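Local coordinates for protein putative O-methyltransferase (Klebsiella pneumoniae subsp. pneumoniae, PDB 3TFW) that probably transfers a methyl group from S-adenosylmethionine to an oxygen of its substrate, at residues T72-P86 with V103-V117. Numbering follows the deposited sequence.
Sequences TLGGYSTIWMARELP and VARENLQLAGVDQRV
The Arg116 guanidinium has Val113 CG1 over one face, off toward the rim, and Arg83 O with a water at its edge. That water donates to Arg83 O (2.9 Å) and accepts from Arg116 NH1 (3.3 Å), bridging the segments. Arg116 NH1 also lies 3.0 Å from Ala82 O, but obliquely and at too poor an angle for a hydrogen bond. A bend at chi3 (-83°) turns the arginine tip toward these carbonyls, while its CD packs on Leu85 CB. At the other end, the Asn107 amide meets Gly74 O nearly in its own plane: ND2 donates 2.8 Å to a carbonyl lone pair, almost straight at 174°, and Asn36 takes up OD1. The same carbonyl receives the CA-H of Ala104, whose CB sits 3.7 Å from Thr72 CG2. Between these ends, Ile79 lays CG1, CG2 and CD1 around Ala111 CB and crosses Val113 at about a right angle. Ala82 CB fits against Val117 CG2 (3.6 Å), and Thr78 CG2 against Leu108 and Val117. The axes of segments 76-82 and 103-110 run at 29° to each other, side by side and linked through strand 90-95, in the Rossmann-like fold of class I methyltransferases.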
# COMPACT_ATOMS: atom_id res chain seq x y z
N THR A 72 -17.67 7.38 -8.36
CA THR A 72 -17.42 6.56 -9.55
C THR A 72 -16.54 7.26 -10.60
O THR A 72 -15.65 6.63 -11.19
CB THR A 72 -18.76 6.15 -10.21
OG1 THR A 72 -19.64 5.63 -9.21
CG2 THR A 72 -18.53 5.08 -11.26
N LEU A 73 -16.78 8.55 -10.81
CA LEU A 73 -16.24 9.28 -11.96
C LEU A 73 -16.60 8.52 -13.25
O LEU A 73 -17.79 8.31 -13.52
CB LEU A 73 -14.72 9.54 -11.82
CG LEU A 73 -14.01 10.49 -12.82
CD1 LEU A 73 -14.56 11.93 -12.81
CD2 LEU A 73 -12.50 10.50 -12.60
N GLY A 74 -15.60 8.06 -14.00
CA GLY A 74 -15.83 7.33 -15.25
C GLY A 74 -15.73 5.82 -15.09
O GLY A 74 -15.82 5.07 -16.07
N GLY A 75 -15.52 5.38 -13.85
CA GLY A 75 -15.45 3.96 -13.56
C GLY A 75 -14.09 3.33 -13.78
O GLY A 75 -13.99 2.12 -13.83
N TYR A 76 -13.03 4.13 -13.89
CA TYR A 76 -11.69 3.55 -14.11
C TYR A 76 -11.24 2.72 -12.89
O TYR A 76 -10.86 1.54 -13.03
CB TYR A 76 -10.68 4.64 -14.44
CG TYR A 76 -9.28 4.15 -14.74
CD1 TYR A 76 -8.98 3.52 -15.95
CD2 TYR A 76 -8.25 4.32 -13.81
CE1 TYR A 76 -7.67 3.07 -16.23
CE2 TYR A 76 -6.96 3.88 -14.08
CZ TYR A 76 -6.67 3.27 -15.28
OH TYR A 76 -5.38 2.84 -15.52
N SER A 77 -11.31 3.31 -11.71
CA SER A 77 -10.95 2.58 -10.48
C SER A 77 -11.90 1.42 -10.24
O SER A 77 -11.50 0.35 -9.75
CB SER A 77 -10.94 3.51 -9.28
OG SER A 77 -9.82 4.37 -9.36
N THR A 78 -13.17 1.65 -10.59
CA THR A 78 -14.22 0.65 -10.44
C THR A 78 -13.82 -0.62 -11.19
O THR A 78 -13.93 -1.71 -10.67
CB THR A 78 -15.58 1.13 -11.00
OG1 THR A 78 -15.76 2.52 -10.69
CG2 THR A 78 -16.72 0.30 -10.40
N ILE A 79 -13.35 -0.45 -12.42
CA ILE A 79 -12.99 -1.59 -13.25
C ILE A 79 -11.79 -2.36 -12.71
O ILE A 79 -11.82 -3.59 -12.70
CB ILE A 79 -12.78 -1.19 -14.71
CG1 ILE A 79 -14.13 -0.81 -15.33
CG2 ILE A 79 -12.20 -2.37 -15.50
CD1 ILE A 79 -14.00 0.14 -16.53
N TRP A 80 -10.77 -1.64 -12.24
CA TRP A 80 -9.60 -2.28 -11.62
C TRP A 80 -10.04 -3.19 -10.48
O TRP A 80 -9.58 -4.34 -10.35
CB TRP A 80 -8.64 -1.22 -11.09
CG TRP A 80 -7.61 -0.77 -12.07
CD1 TRP A 80 -7.53 0.44 -12.69
CD2 TRP A 80 -6.47 -1.52 -12.50
NE1 TRP A 80 -6.42 0.49 -13.50
CE2 TRP A 80 -5.75 -0.70 -13.40
CE3 TRP A 80 -5.99 -2.81 -12.22
CZ2 TRP A 80 -4.56 -1.12 -14.01
CZ3 TRP A 80 -4.81 -3.23 -12.84
CH2 TRP A 80 -4.12 -2.39 -13.73
N MSE A 81 -10.94 -2.68 -9.65
CA MSE A 81 -11.41 -3.45 -8.51
C MSE A 81 -12.35 -4.57 -8.93
O MSE A 81 -12.16 -5.71 -8.51
CB MSE A 81 -12.04 -2.55 -7.44
CG MSE A 81 -10.97 -1.69 -6.75
SE MSE A 81 -11.75 -0.65 -5.32
CE MSE A 81 -12.67 0.70 -6.42
N ALA A 82 -13.33 -4.25 -9.78
CA ALA A 82 -14.39 -5.21 -10.14
C ALA A 82 -13.87 -6.46 -10.84
O ALA A 82 -14.40 -7.56 -10.64
CB ALA A 82 -15.49 -4.53 -10.96
N ARG A 83 -12.83 -6.31 -11.66
CA ARG A 83 -12.23 -7.48 -12.34
C ARG A 83 -11.73 -8.56 -11.39
O ARG A 83 -11.65 -9.74 -11.76
CB ARG A 83 -11.07 -7.05 -13.23
CG ARG A 83 -11.50 -6.46 -14.53
CD ARG A 83 -10.36 -5.68 -15.12
NE ARG A 83 -10.63 -5.30 -16.49
CZ ARG A 83 -9.70 -4.86 -17.33
NH1 ARG A 83 -8.43 -4.77 -16.93
NH2 ARG A 83 -10.03 -4.52 -18.57
N GLU A 84 -11.42 -8.17 -10.15
CA GLU A 84 -10.87 -9.10 -9.17
C GLU A 84 -11.92 -9.79 -8.33
O GLU A 84 -11.59 -10.65 -7.53
CB GLU A 84 -9.84 -8.39 -8.28
CG GLU A 84 -8.70 -7.73 -9.04
CD GLU A 84 -7.90 -8.71 -9.89
OE1 GLU A 84 -7.81 -9.89 -9.53
OE2 GLU A 84 -7.35 -8.27 -10.91
N LEU A 85 -13.19 -9.42 -8.50
CA LEU A 85 -14.28 -10.05 -7.77
C LEU A 85 -14.56 -11.47 -8.29
O LEU A 85 -14.41 -11.74 -9.48
CB LEU A 85 -15.56 -9.20 -7.87
CG LEU A 85 -15.62 -7.87 -7.10
CD1 LEU A 85 -16.85 -7.07 -7.56
CD2 LEU A 85 -15.71 -8.11 -5.59
N PRO A 86 -14.96 -12.38 -7.38
CA PRO A 86 -15.47 -13.69 -7.80
C PRO A 86 -16.78 -13.55 -8.59
O PRO A 86 -17.35 -12.45 -8.64
CB PRO A 86 -15.72 -14.41 -6.47
CG PRO A 86 -15.94 -13.32 -5.48
CD PRO A 86 -15.02 -12.22 -5.92
N VAL A 103 -21.27 8.17 -18.54
CA VAL A 103 -19.98 7.73 -19.06
C VAL A 103 -19.52 6.44 -18.36
O VAL A 103 -19.07 5.50 -19.01
CB VAL A 103 -18.93 8.85 -18.89
CG1 VAL A 103 -17.53 8.36 -19.28
CG2 VAL A 103 -19.33 10.07 -19.71
N ALA A 104 -19.64 6.42 -17.04
CA ALA A 104 -19.28 5.24 -16.25
C ALA A 104 -20.06 3.98 -16.69
O ALA A 104 -19.47 2.89 -16.81
CB ALA A 104 -19.49 5.52 -14.77
N ARG A 105 -21.36 4.14 -16.95
CA ARG A 105 -22.22 3.01 -17.38
C ARG A 105 -21.68 2.38 -18.66
O ARG A 105 -21.56 1.16 -18.78
CB ARG A 105 -23.68 3.46 -17.60
CG ARG A 105 -24.43 3.88 -16.35
CD ARG A 105 -25.93 4.02 -16.58
NE ARG A 105 -26.29 4.87 -17.72
CZ ARG A 105 -26.68 6.13 -17.63
NH1 ARG A 105 -26.79 6.71 -16.44
NH2 ARG A 105 -26.97 6.82 -18.73
N GLU A 106 -21.30 3.24 -19.60
CA GLU A 106 -20.72 2.79 -20.86
C GLU A 106 -19.39 2.06 -20.67
O GLU A 106 -19.15 1.05 -21.32
CB GLU A 106 -20.59 3.96 -21.83
CG GLU A 106 -21.95 4.45 -22.30
CD GLU A 106 -21.91 5.76 -23.07
OE1 GLU A 106 -20.81 6.35 -23.23
OE2 GLU A 106 -22.99 6.21 -23.52
N ASN A 107 -18.54 2.56 -19.77
CA ASN A 107 -17.25 1.94 -19.50
C ASN A 107 -17.36 0.59 -18.78
O ASN A 107 -16.58 -0.32 -19.05
CB ASN A 107 -16.34 2.89 -18.70
CG ASN A 107 -15.84 4.05 -19.53
OD1 ASN A 107 -15.77 3.97 -20.76
ND2 ASN A 107 -15.49 5.14 -18.86
N LEU A 108 -18.33 0.50 -17.87
CA LEU A 108 -18.61 -0.75 -17.16
C LEU A 108 -19.02 -1.84 -18.14
O LEU A 108 -18.58 -2.98 -18.02
CB LEU A 108 -19.69 -0.54 -16.08
CG LEU A 108 -19.30 0.39 -14.91
CD1 LEU A 108 -20.48 0.70 -13.99
CD2 LEU A 108 -18.10 -0.14 -14.11
N GLN A 109 -19.85 -1.48 -19.11
CA GLN A 109 -20.33 -2.43 -20.11
C GLN A 109 -19.18 -2.86 -21.02
O GLN A 109 -18.98 -4.05 -21.25
CB GLN A 109 -21.48 -1.82 -20.91
CG GLN A 109 -22.24 -2.83 -21.78
CD GLN A 109 -23.12 -2.16 -22.83
OE1 GLN A 109 -23.81 -1.17 -22.56
NE2 GLN A 109 -23.10 -2.70 -24.05
N LEU A 110 -18.43 -1.88 -21.51
CA LEU A 110 -17.27 -2.11 -22.36
C LEU A 110 -16.26 -3.08 -21.72
O LEU A 110 -15.73 -3.98 -22.39
CB LEU A 110 -16.61 -0.76 -22.69
CG LEU A 110 -15.15 -0.64 -23.15
CD1 LEU A 110 -14.88 -1.40 -24.45
CD2 LEU A 110 -14.80 0.82 -23.32
N ALA A 111 -16.04 -2.90 -20.42
CA ALA A 111 -15.08 -3.71 -19.68
C ALA A 111 -15.63 -5.06 -19.21
O ALA A 111 -14.89 -5.86 -18.65
CB ALA A 111 -14.53 -2.92 -18.48
N GLY A 112 -16.93 -5.29 -19.42
CA GLY A 112 -17.55 -6.57 -19.07
C GLY A 112 -17.73 -6.84 -17.58
O GLY A 112 -17.73 -7.99 -17.15
N VAL A 113 -17.88 -5.77 -16.81
CA VAL A 113 -18.05 -5.88 -15.35
C VAL A 113 -19.42 -5.39 -14.90
O VAL A 113 -19.69 -5.26 -13.70
CB VAL A 113 -16.96 -5.10 -14.58
CG1 VAL A 113 -15.60 -5.74 -14.79
CG2 VAL A 113 -16.94 -3.61 -14.99
N ASP A 114 -20.31 -5.14 -15.86
CA ASP A 114 -21.57 -4.51 -15.53
C ASP A 114 -22.57 -5.41 -14.81
O ASP A 114 -23.56 -4.92 -14.29
CB ASP A 114 -22.17 -3.81 -16.75
CG ASP A 114 -22.35 -4.73 -17.94
OD1 ASP A 114 -21.38 -5.42 -18.35
OD2 ASP A 114 -23.48 -4.74 -18.48
N GLN A 115 -22.30 -6.72 -14.77
CA GLN A 115 -23.11 -7.65 -13.99
C GLN A 115 -22.70 -7.66 -12.51
O GLN A 115 -23.55 -7.82 -11.63
CB GLN A 115 -23.07 -9.07 -14.59
CG GLN A 115 -23.92 -10.10 -13.84
CD GLN A 115 -24.09 -11.43 -14.57
OE1 GLN A 115 -23.14 -11.95 -15.19
NE2 GLN A 115 -25.29 -12.00 -14.49
N ARG A 116 -21.41 -7.45 -12.24
CA ARG A 116 -20.88 -7.42 -10.87
C ARG A 116 -21.07 -6.05 -10.19
O ARG A 116 -21.17 -5.96 -8.95
CB ARG A 116 -19.40 -7.78 -10.88
CG ARG A 116 -19.15 -9.28 -10.87
CD ARG A 116 -17.72 -9.59 -11.16
NE ARG A 116 -17.46 -9.59 -12.59
CZ ARG A 116 -16.26 -9.71 -13.14
NH1 ARG A 116 -15.18 -9.83 -12.37
NH2 ARG A 116 -16.14 -9.71 -14.46
N VAL A 117 -21.11 -5.01 -11.00
CA VAL A 117 -21.18 -3.64 -10.50
C VAL A 117 -22.60 -3.11 -10.50
O VAL A 117 -23.33 -3.26 -11.49
CB VAL A 117 -20.27 -2.68 -11.28
CG1 VAL A 117 -20.40 -1.26 -10.74
CG2 VAL A 117 -18.81 -3.15 -11.22
O HOH W 1 -12.69 -10.38 -14.41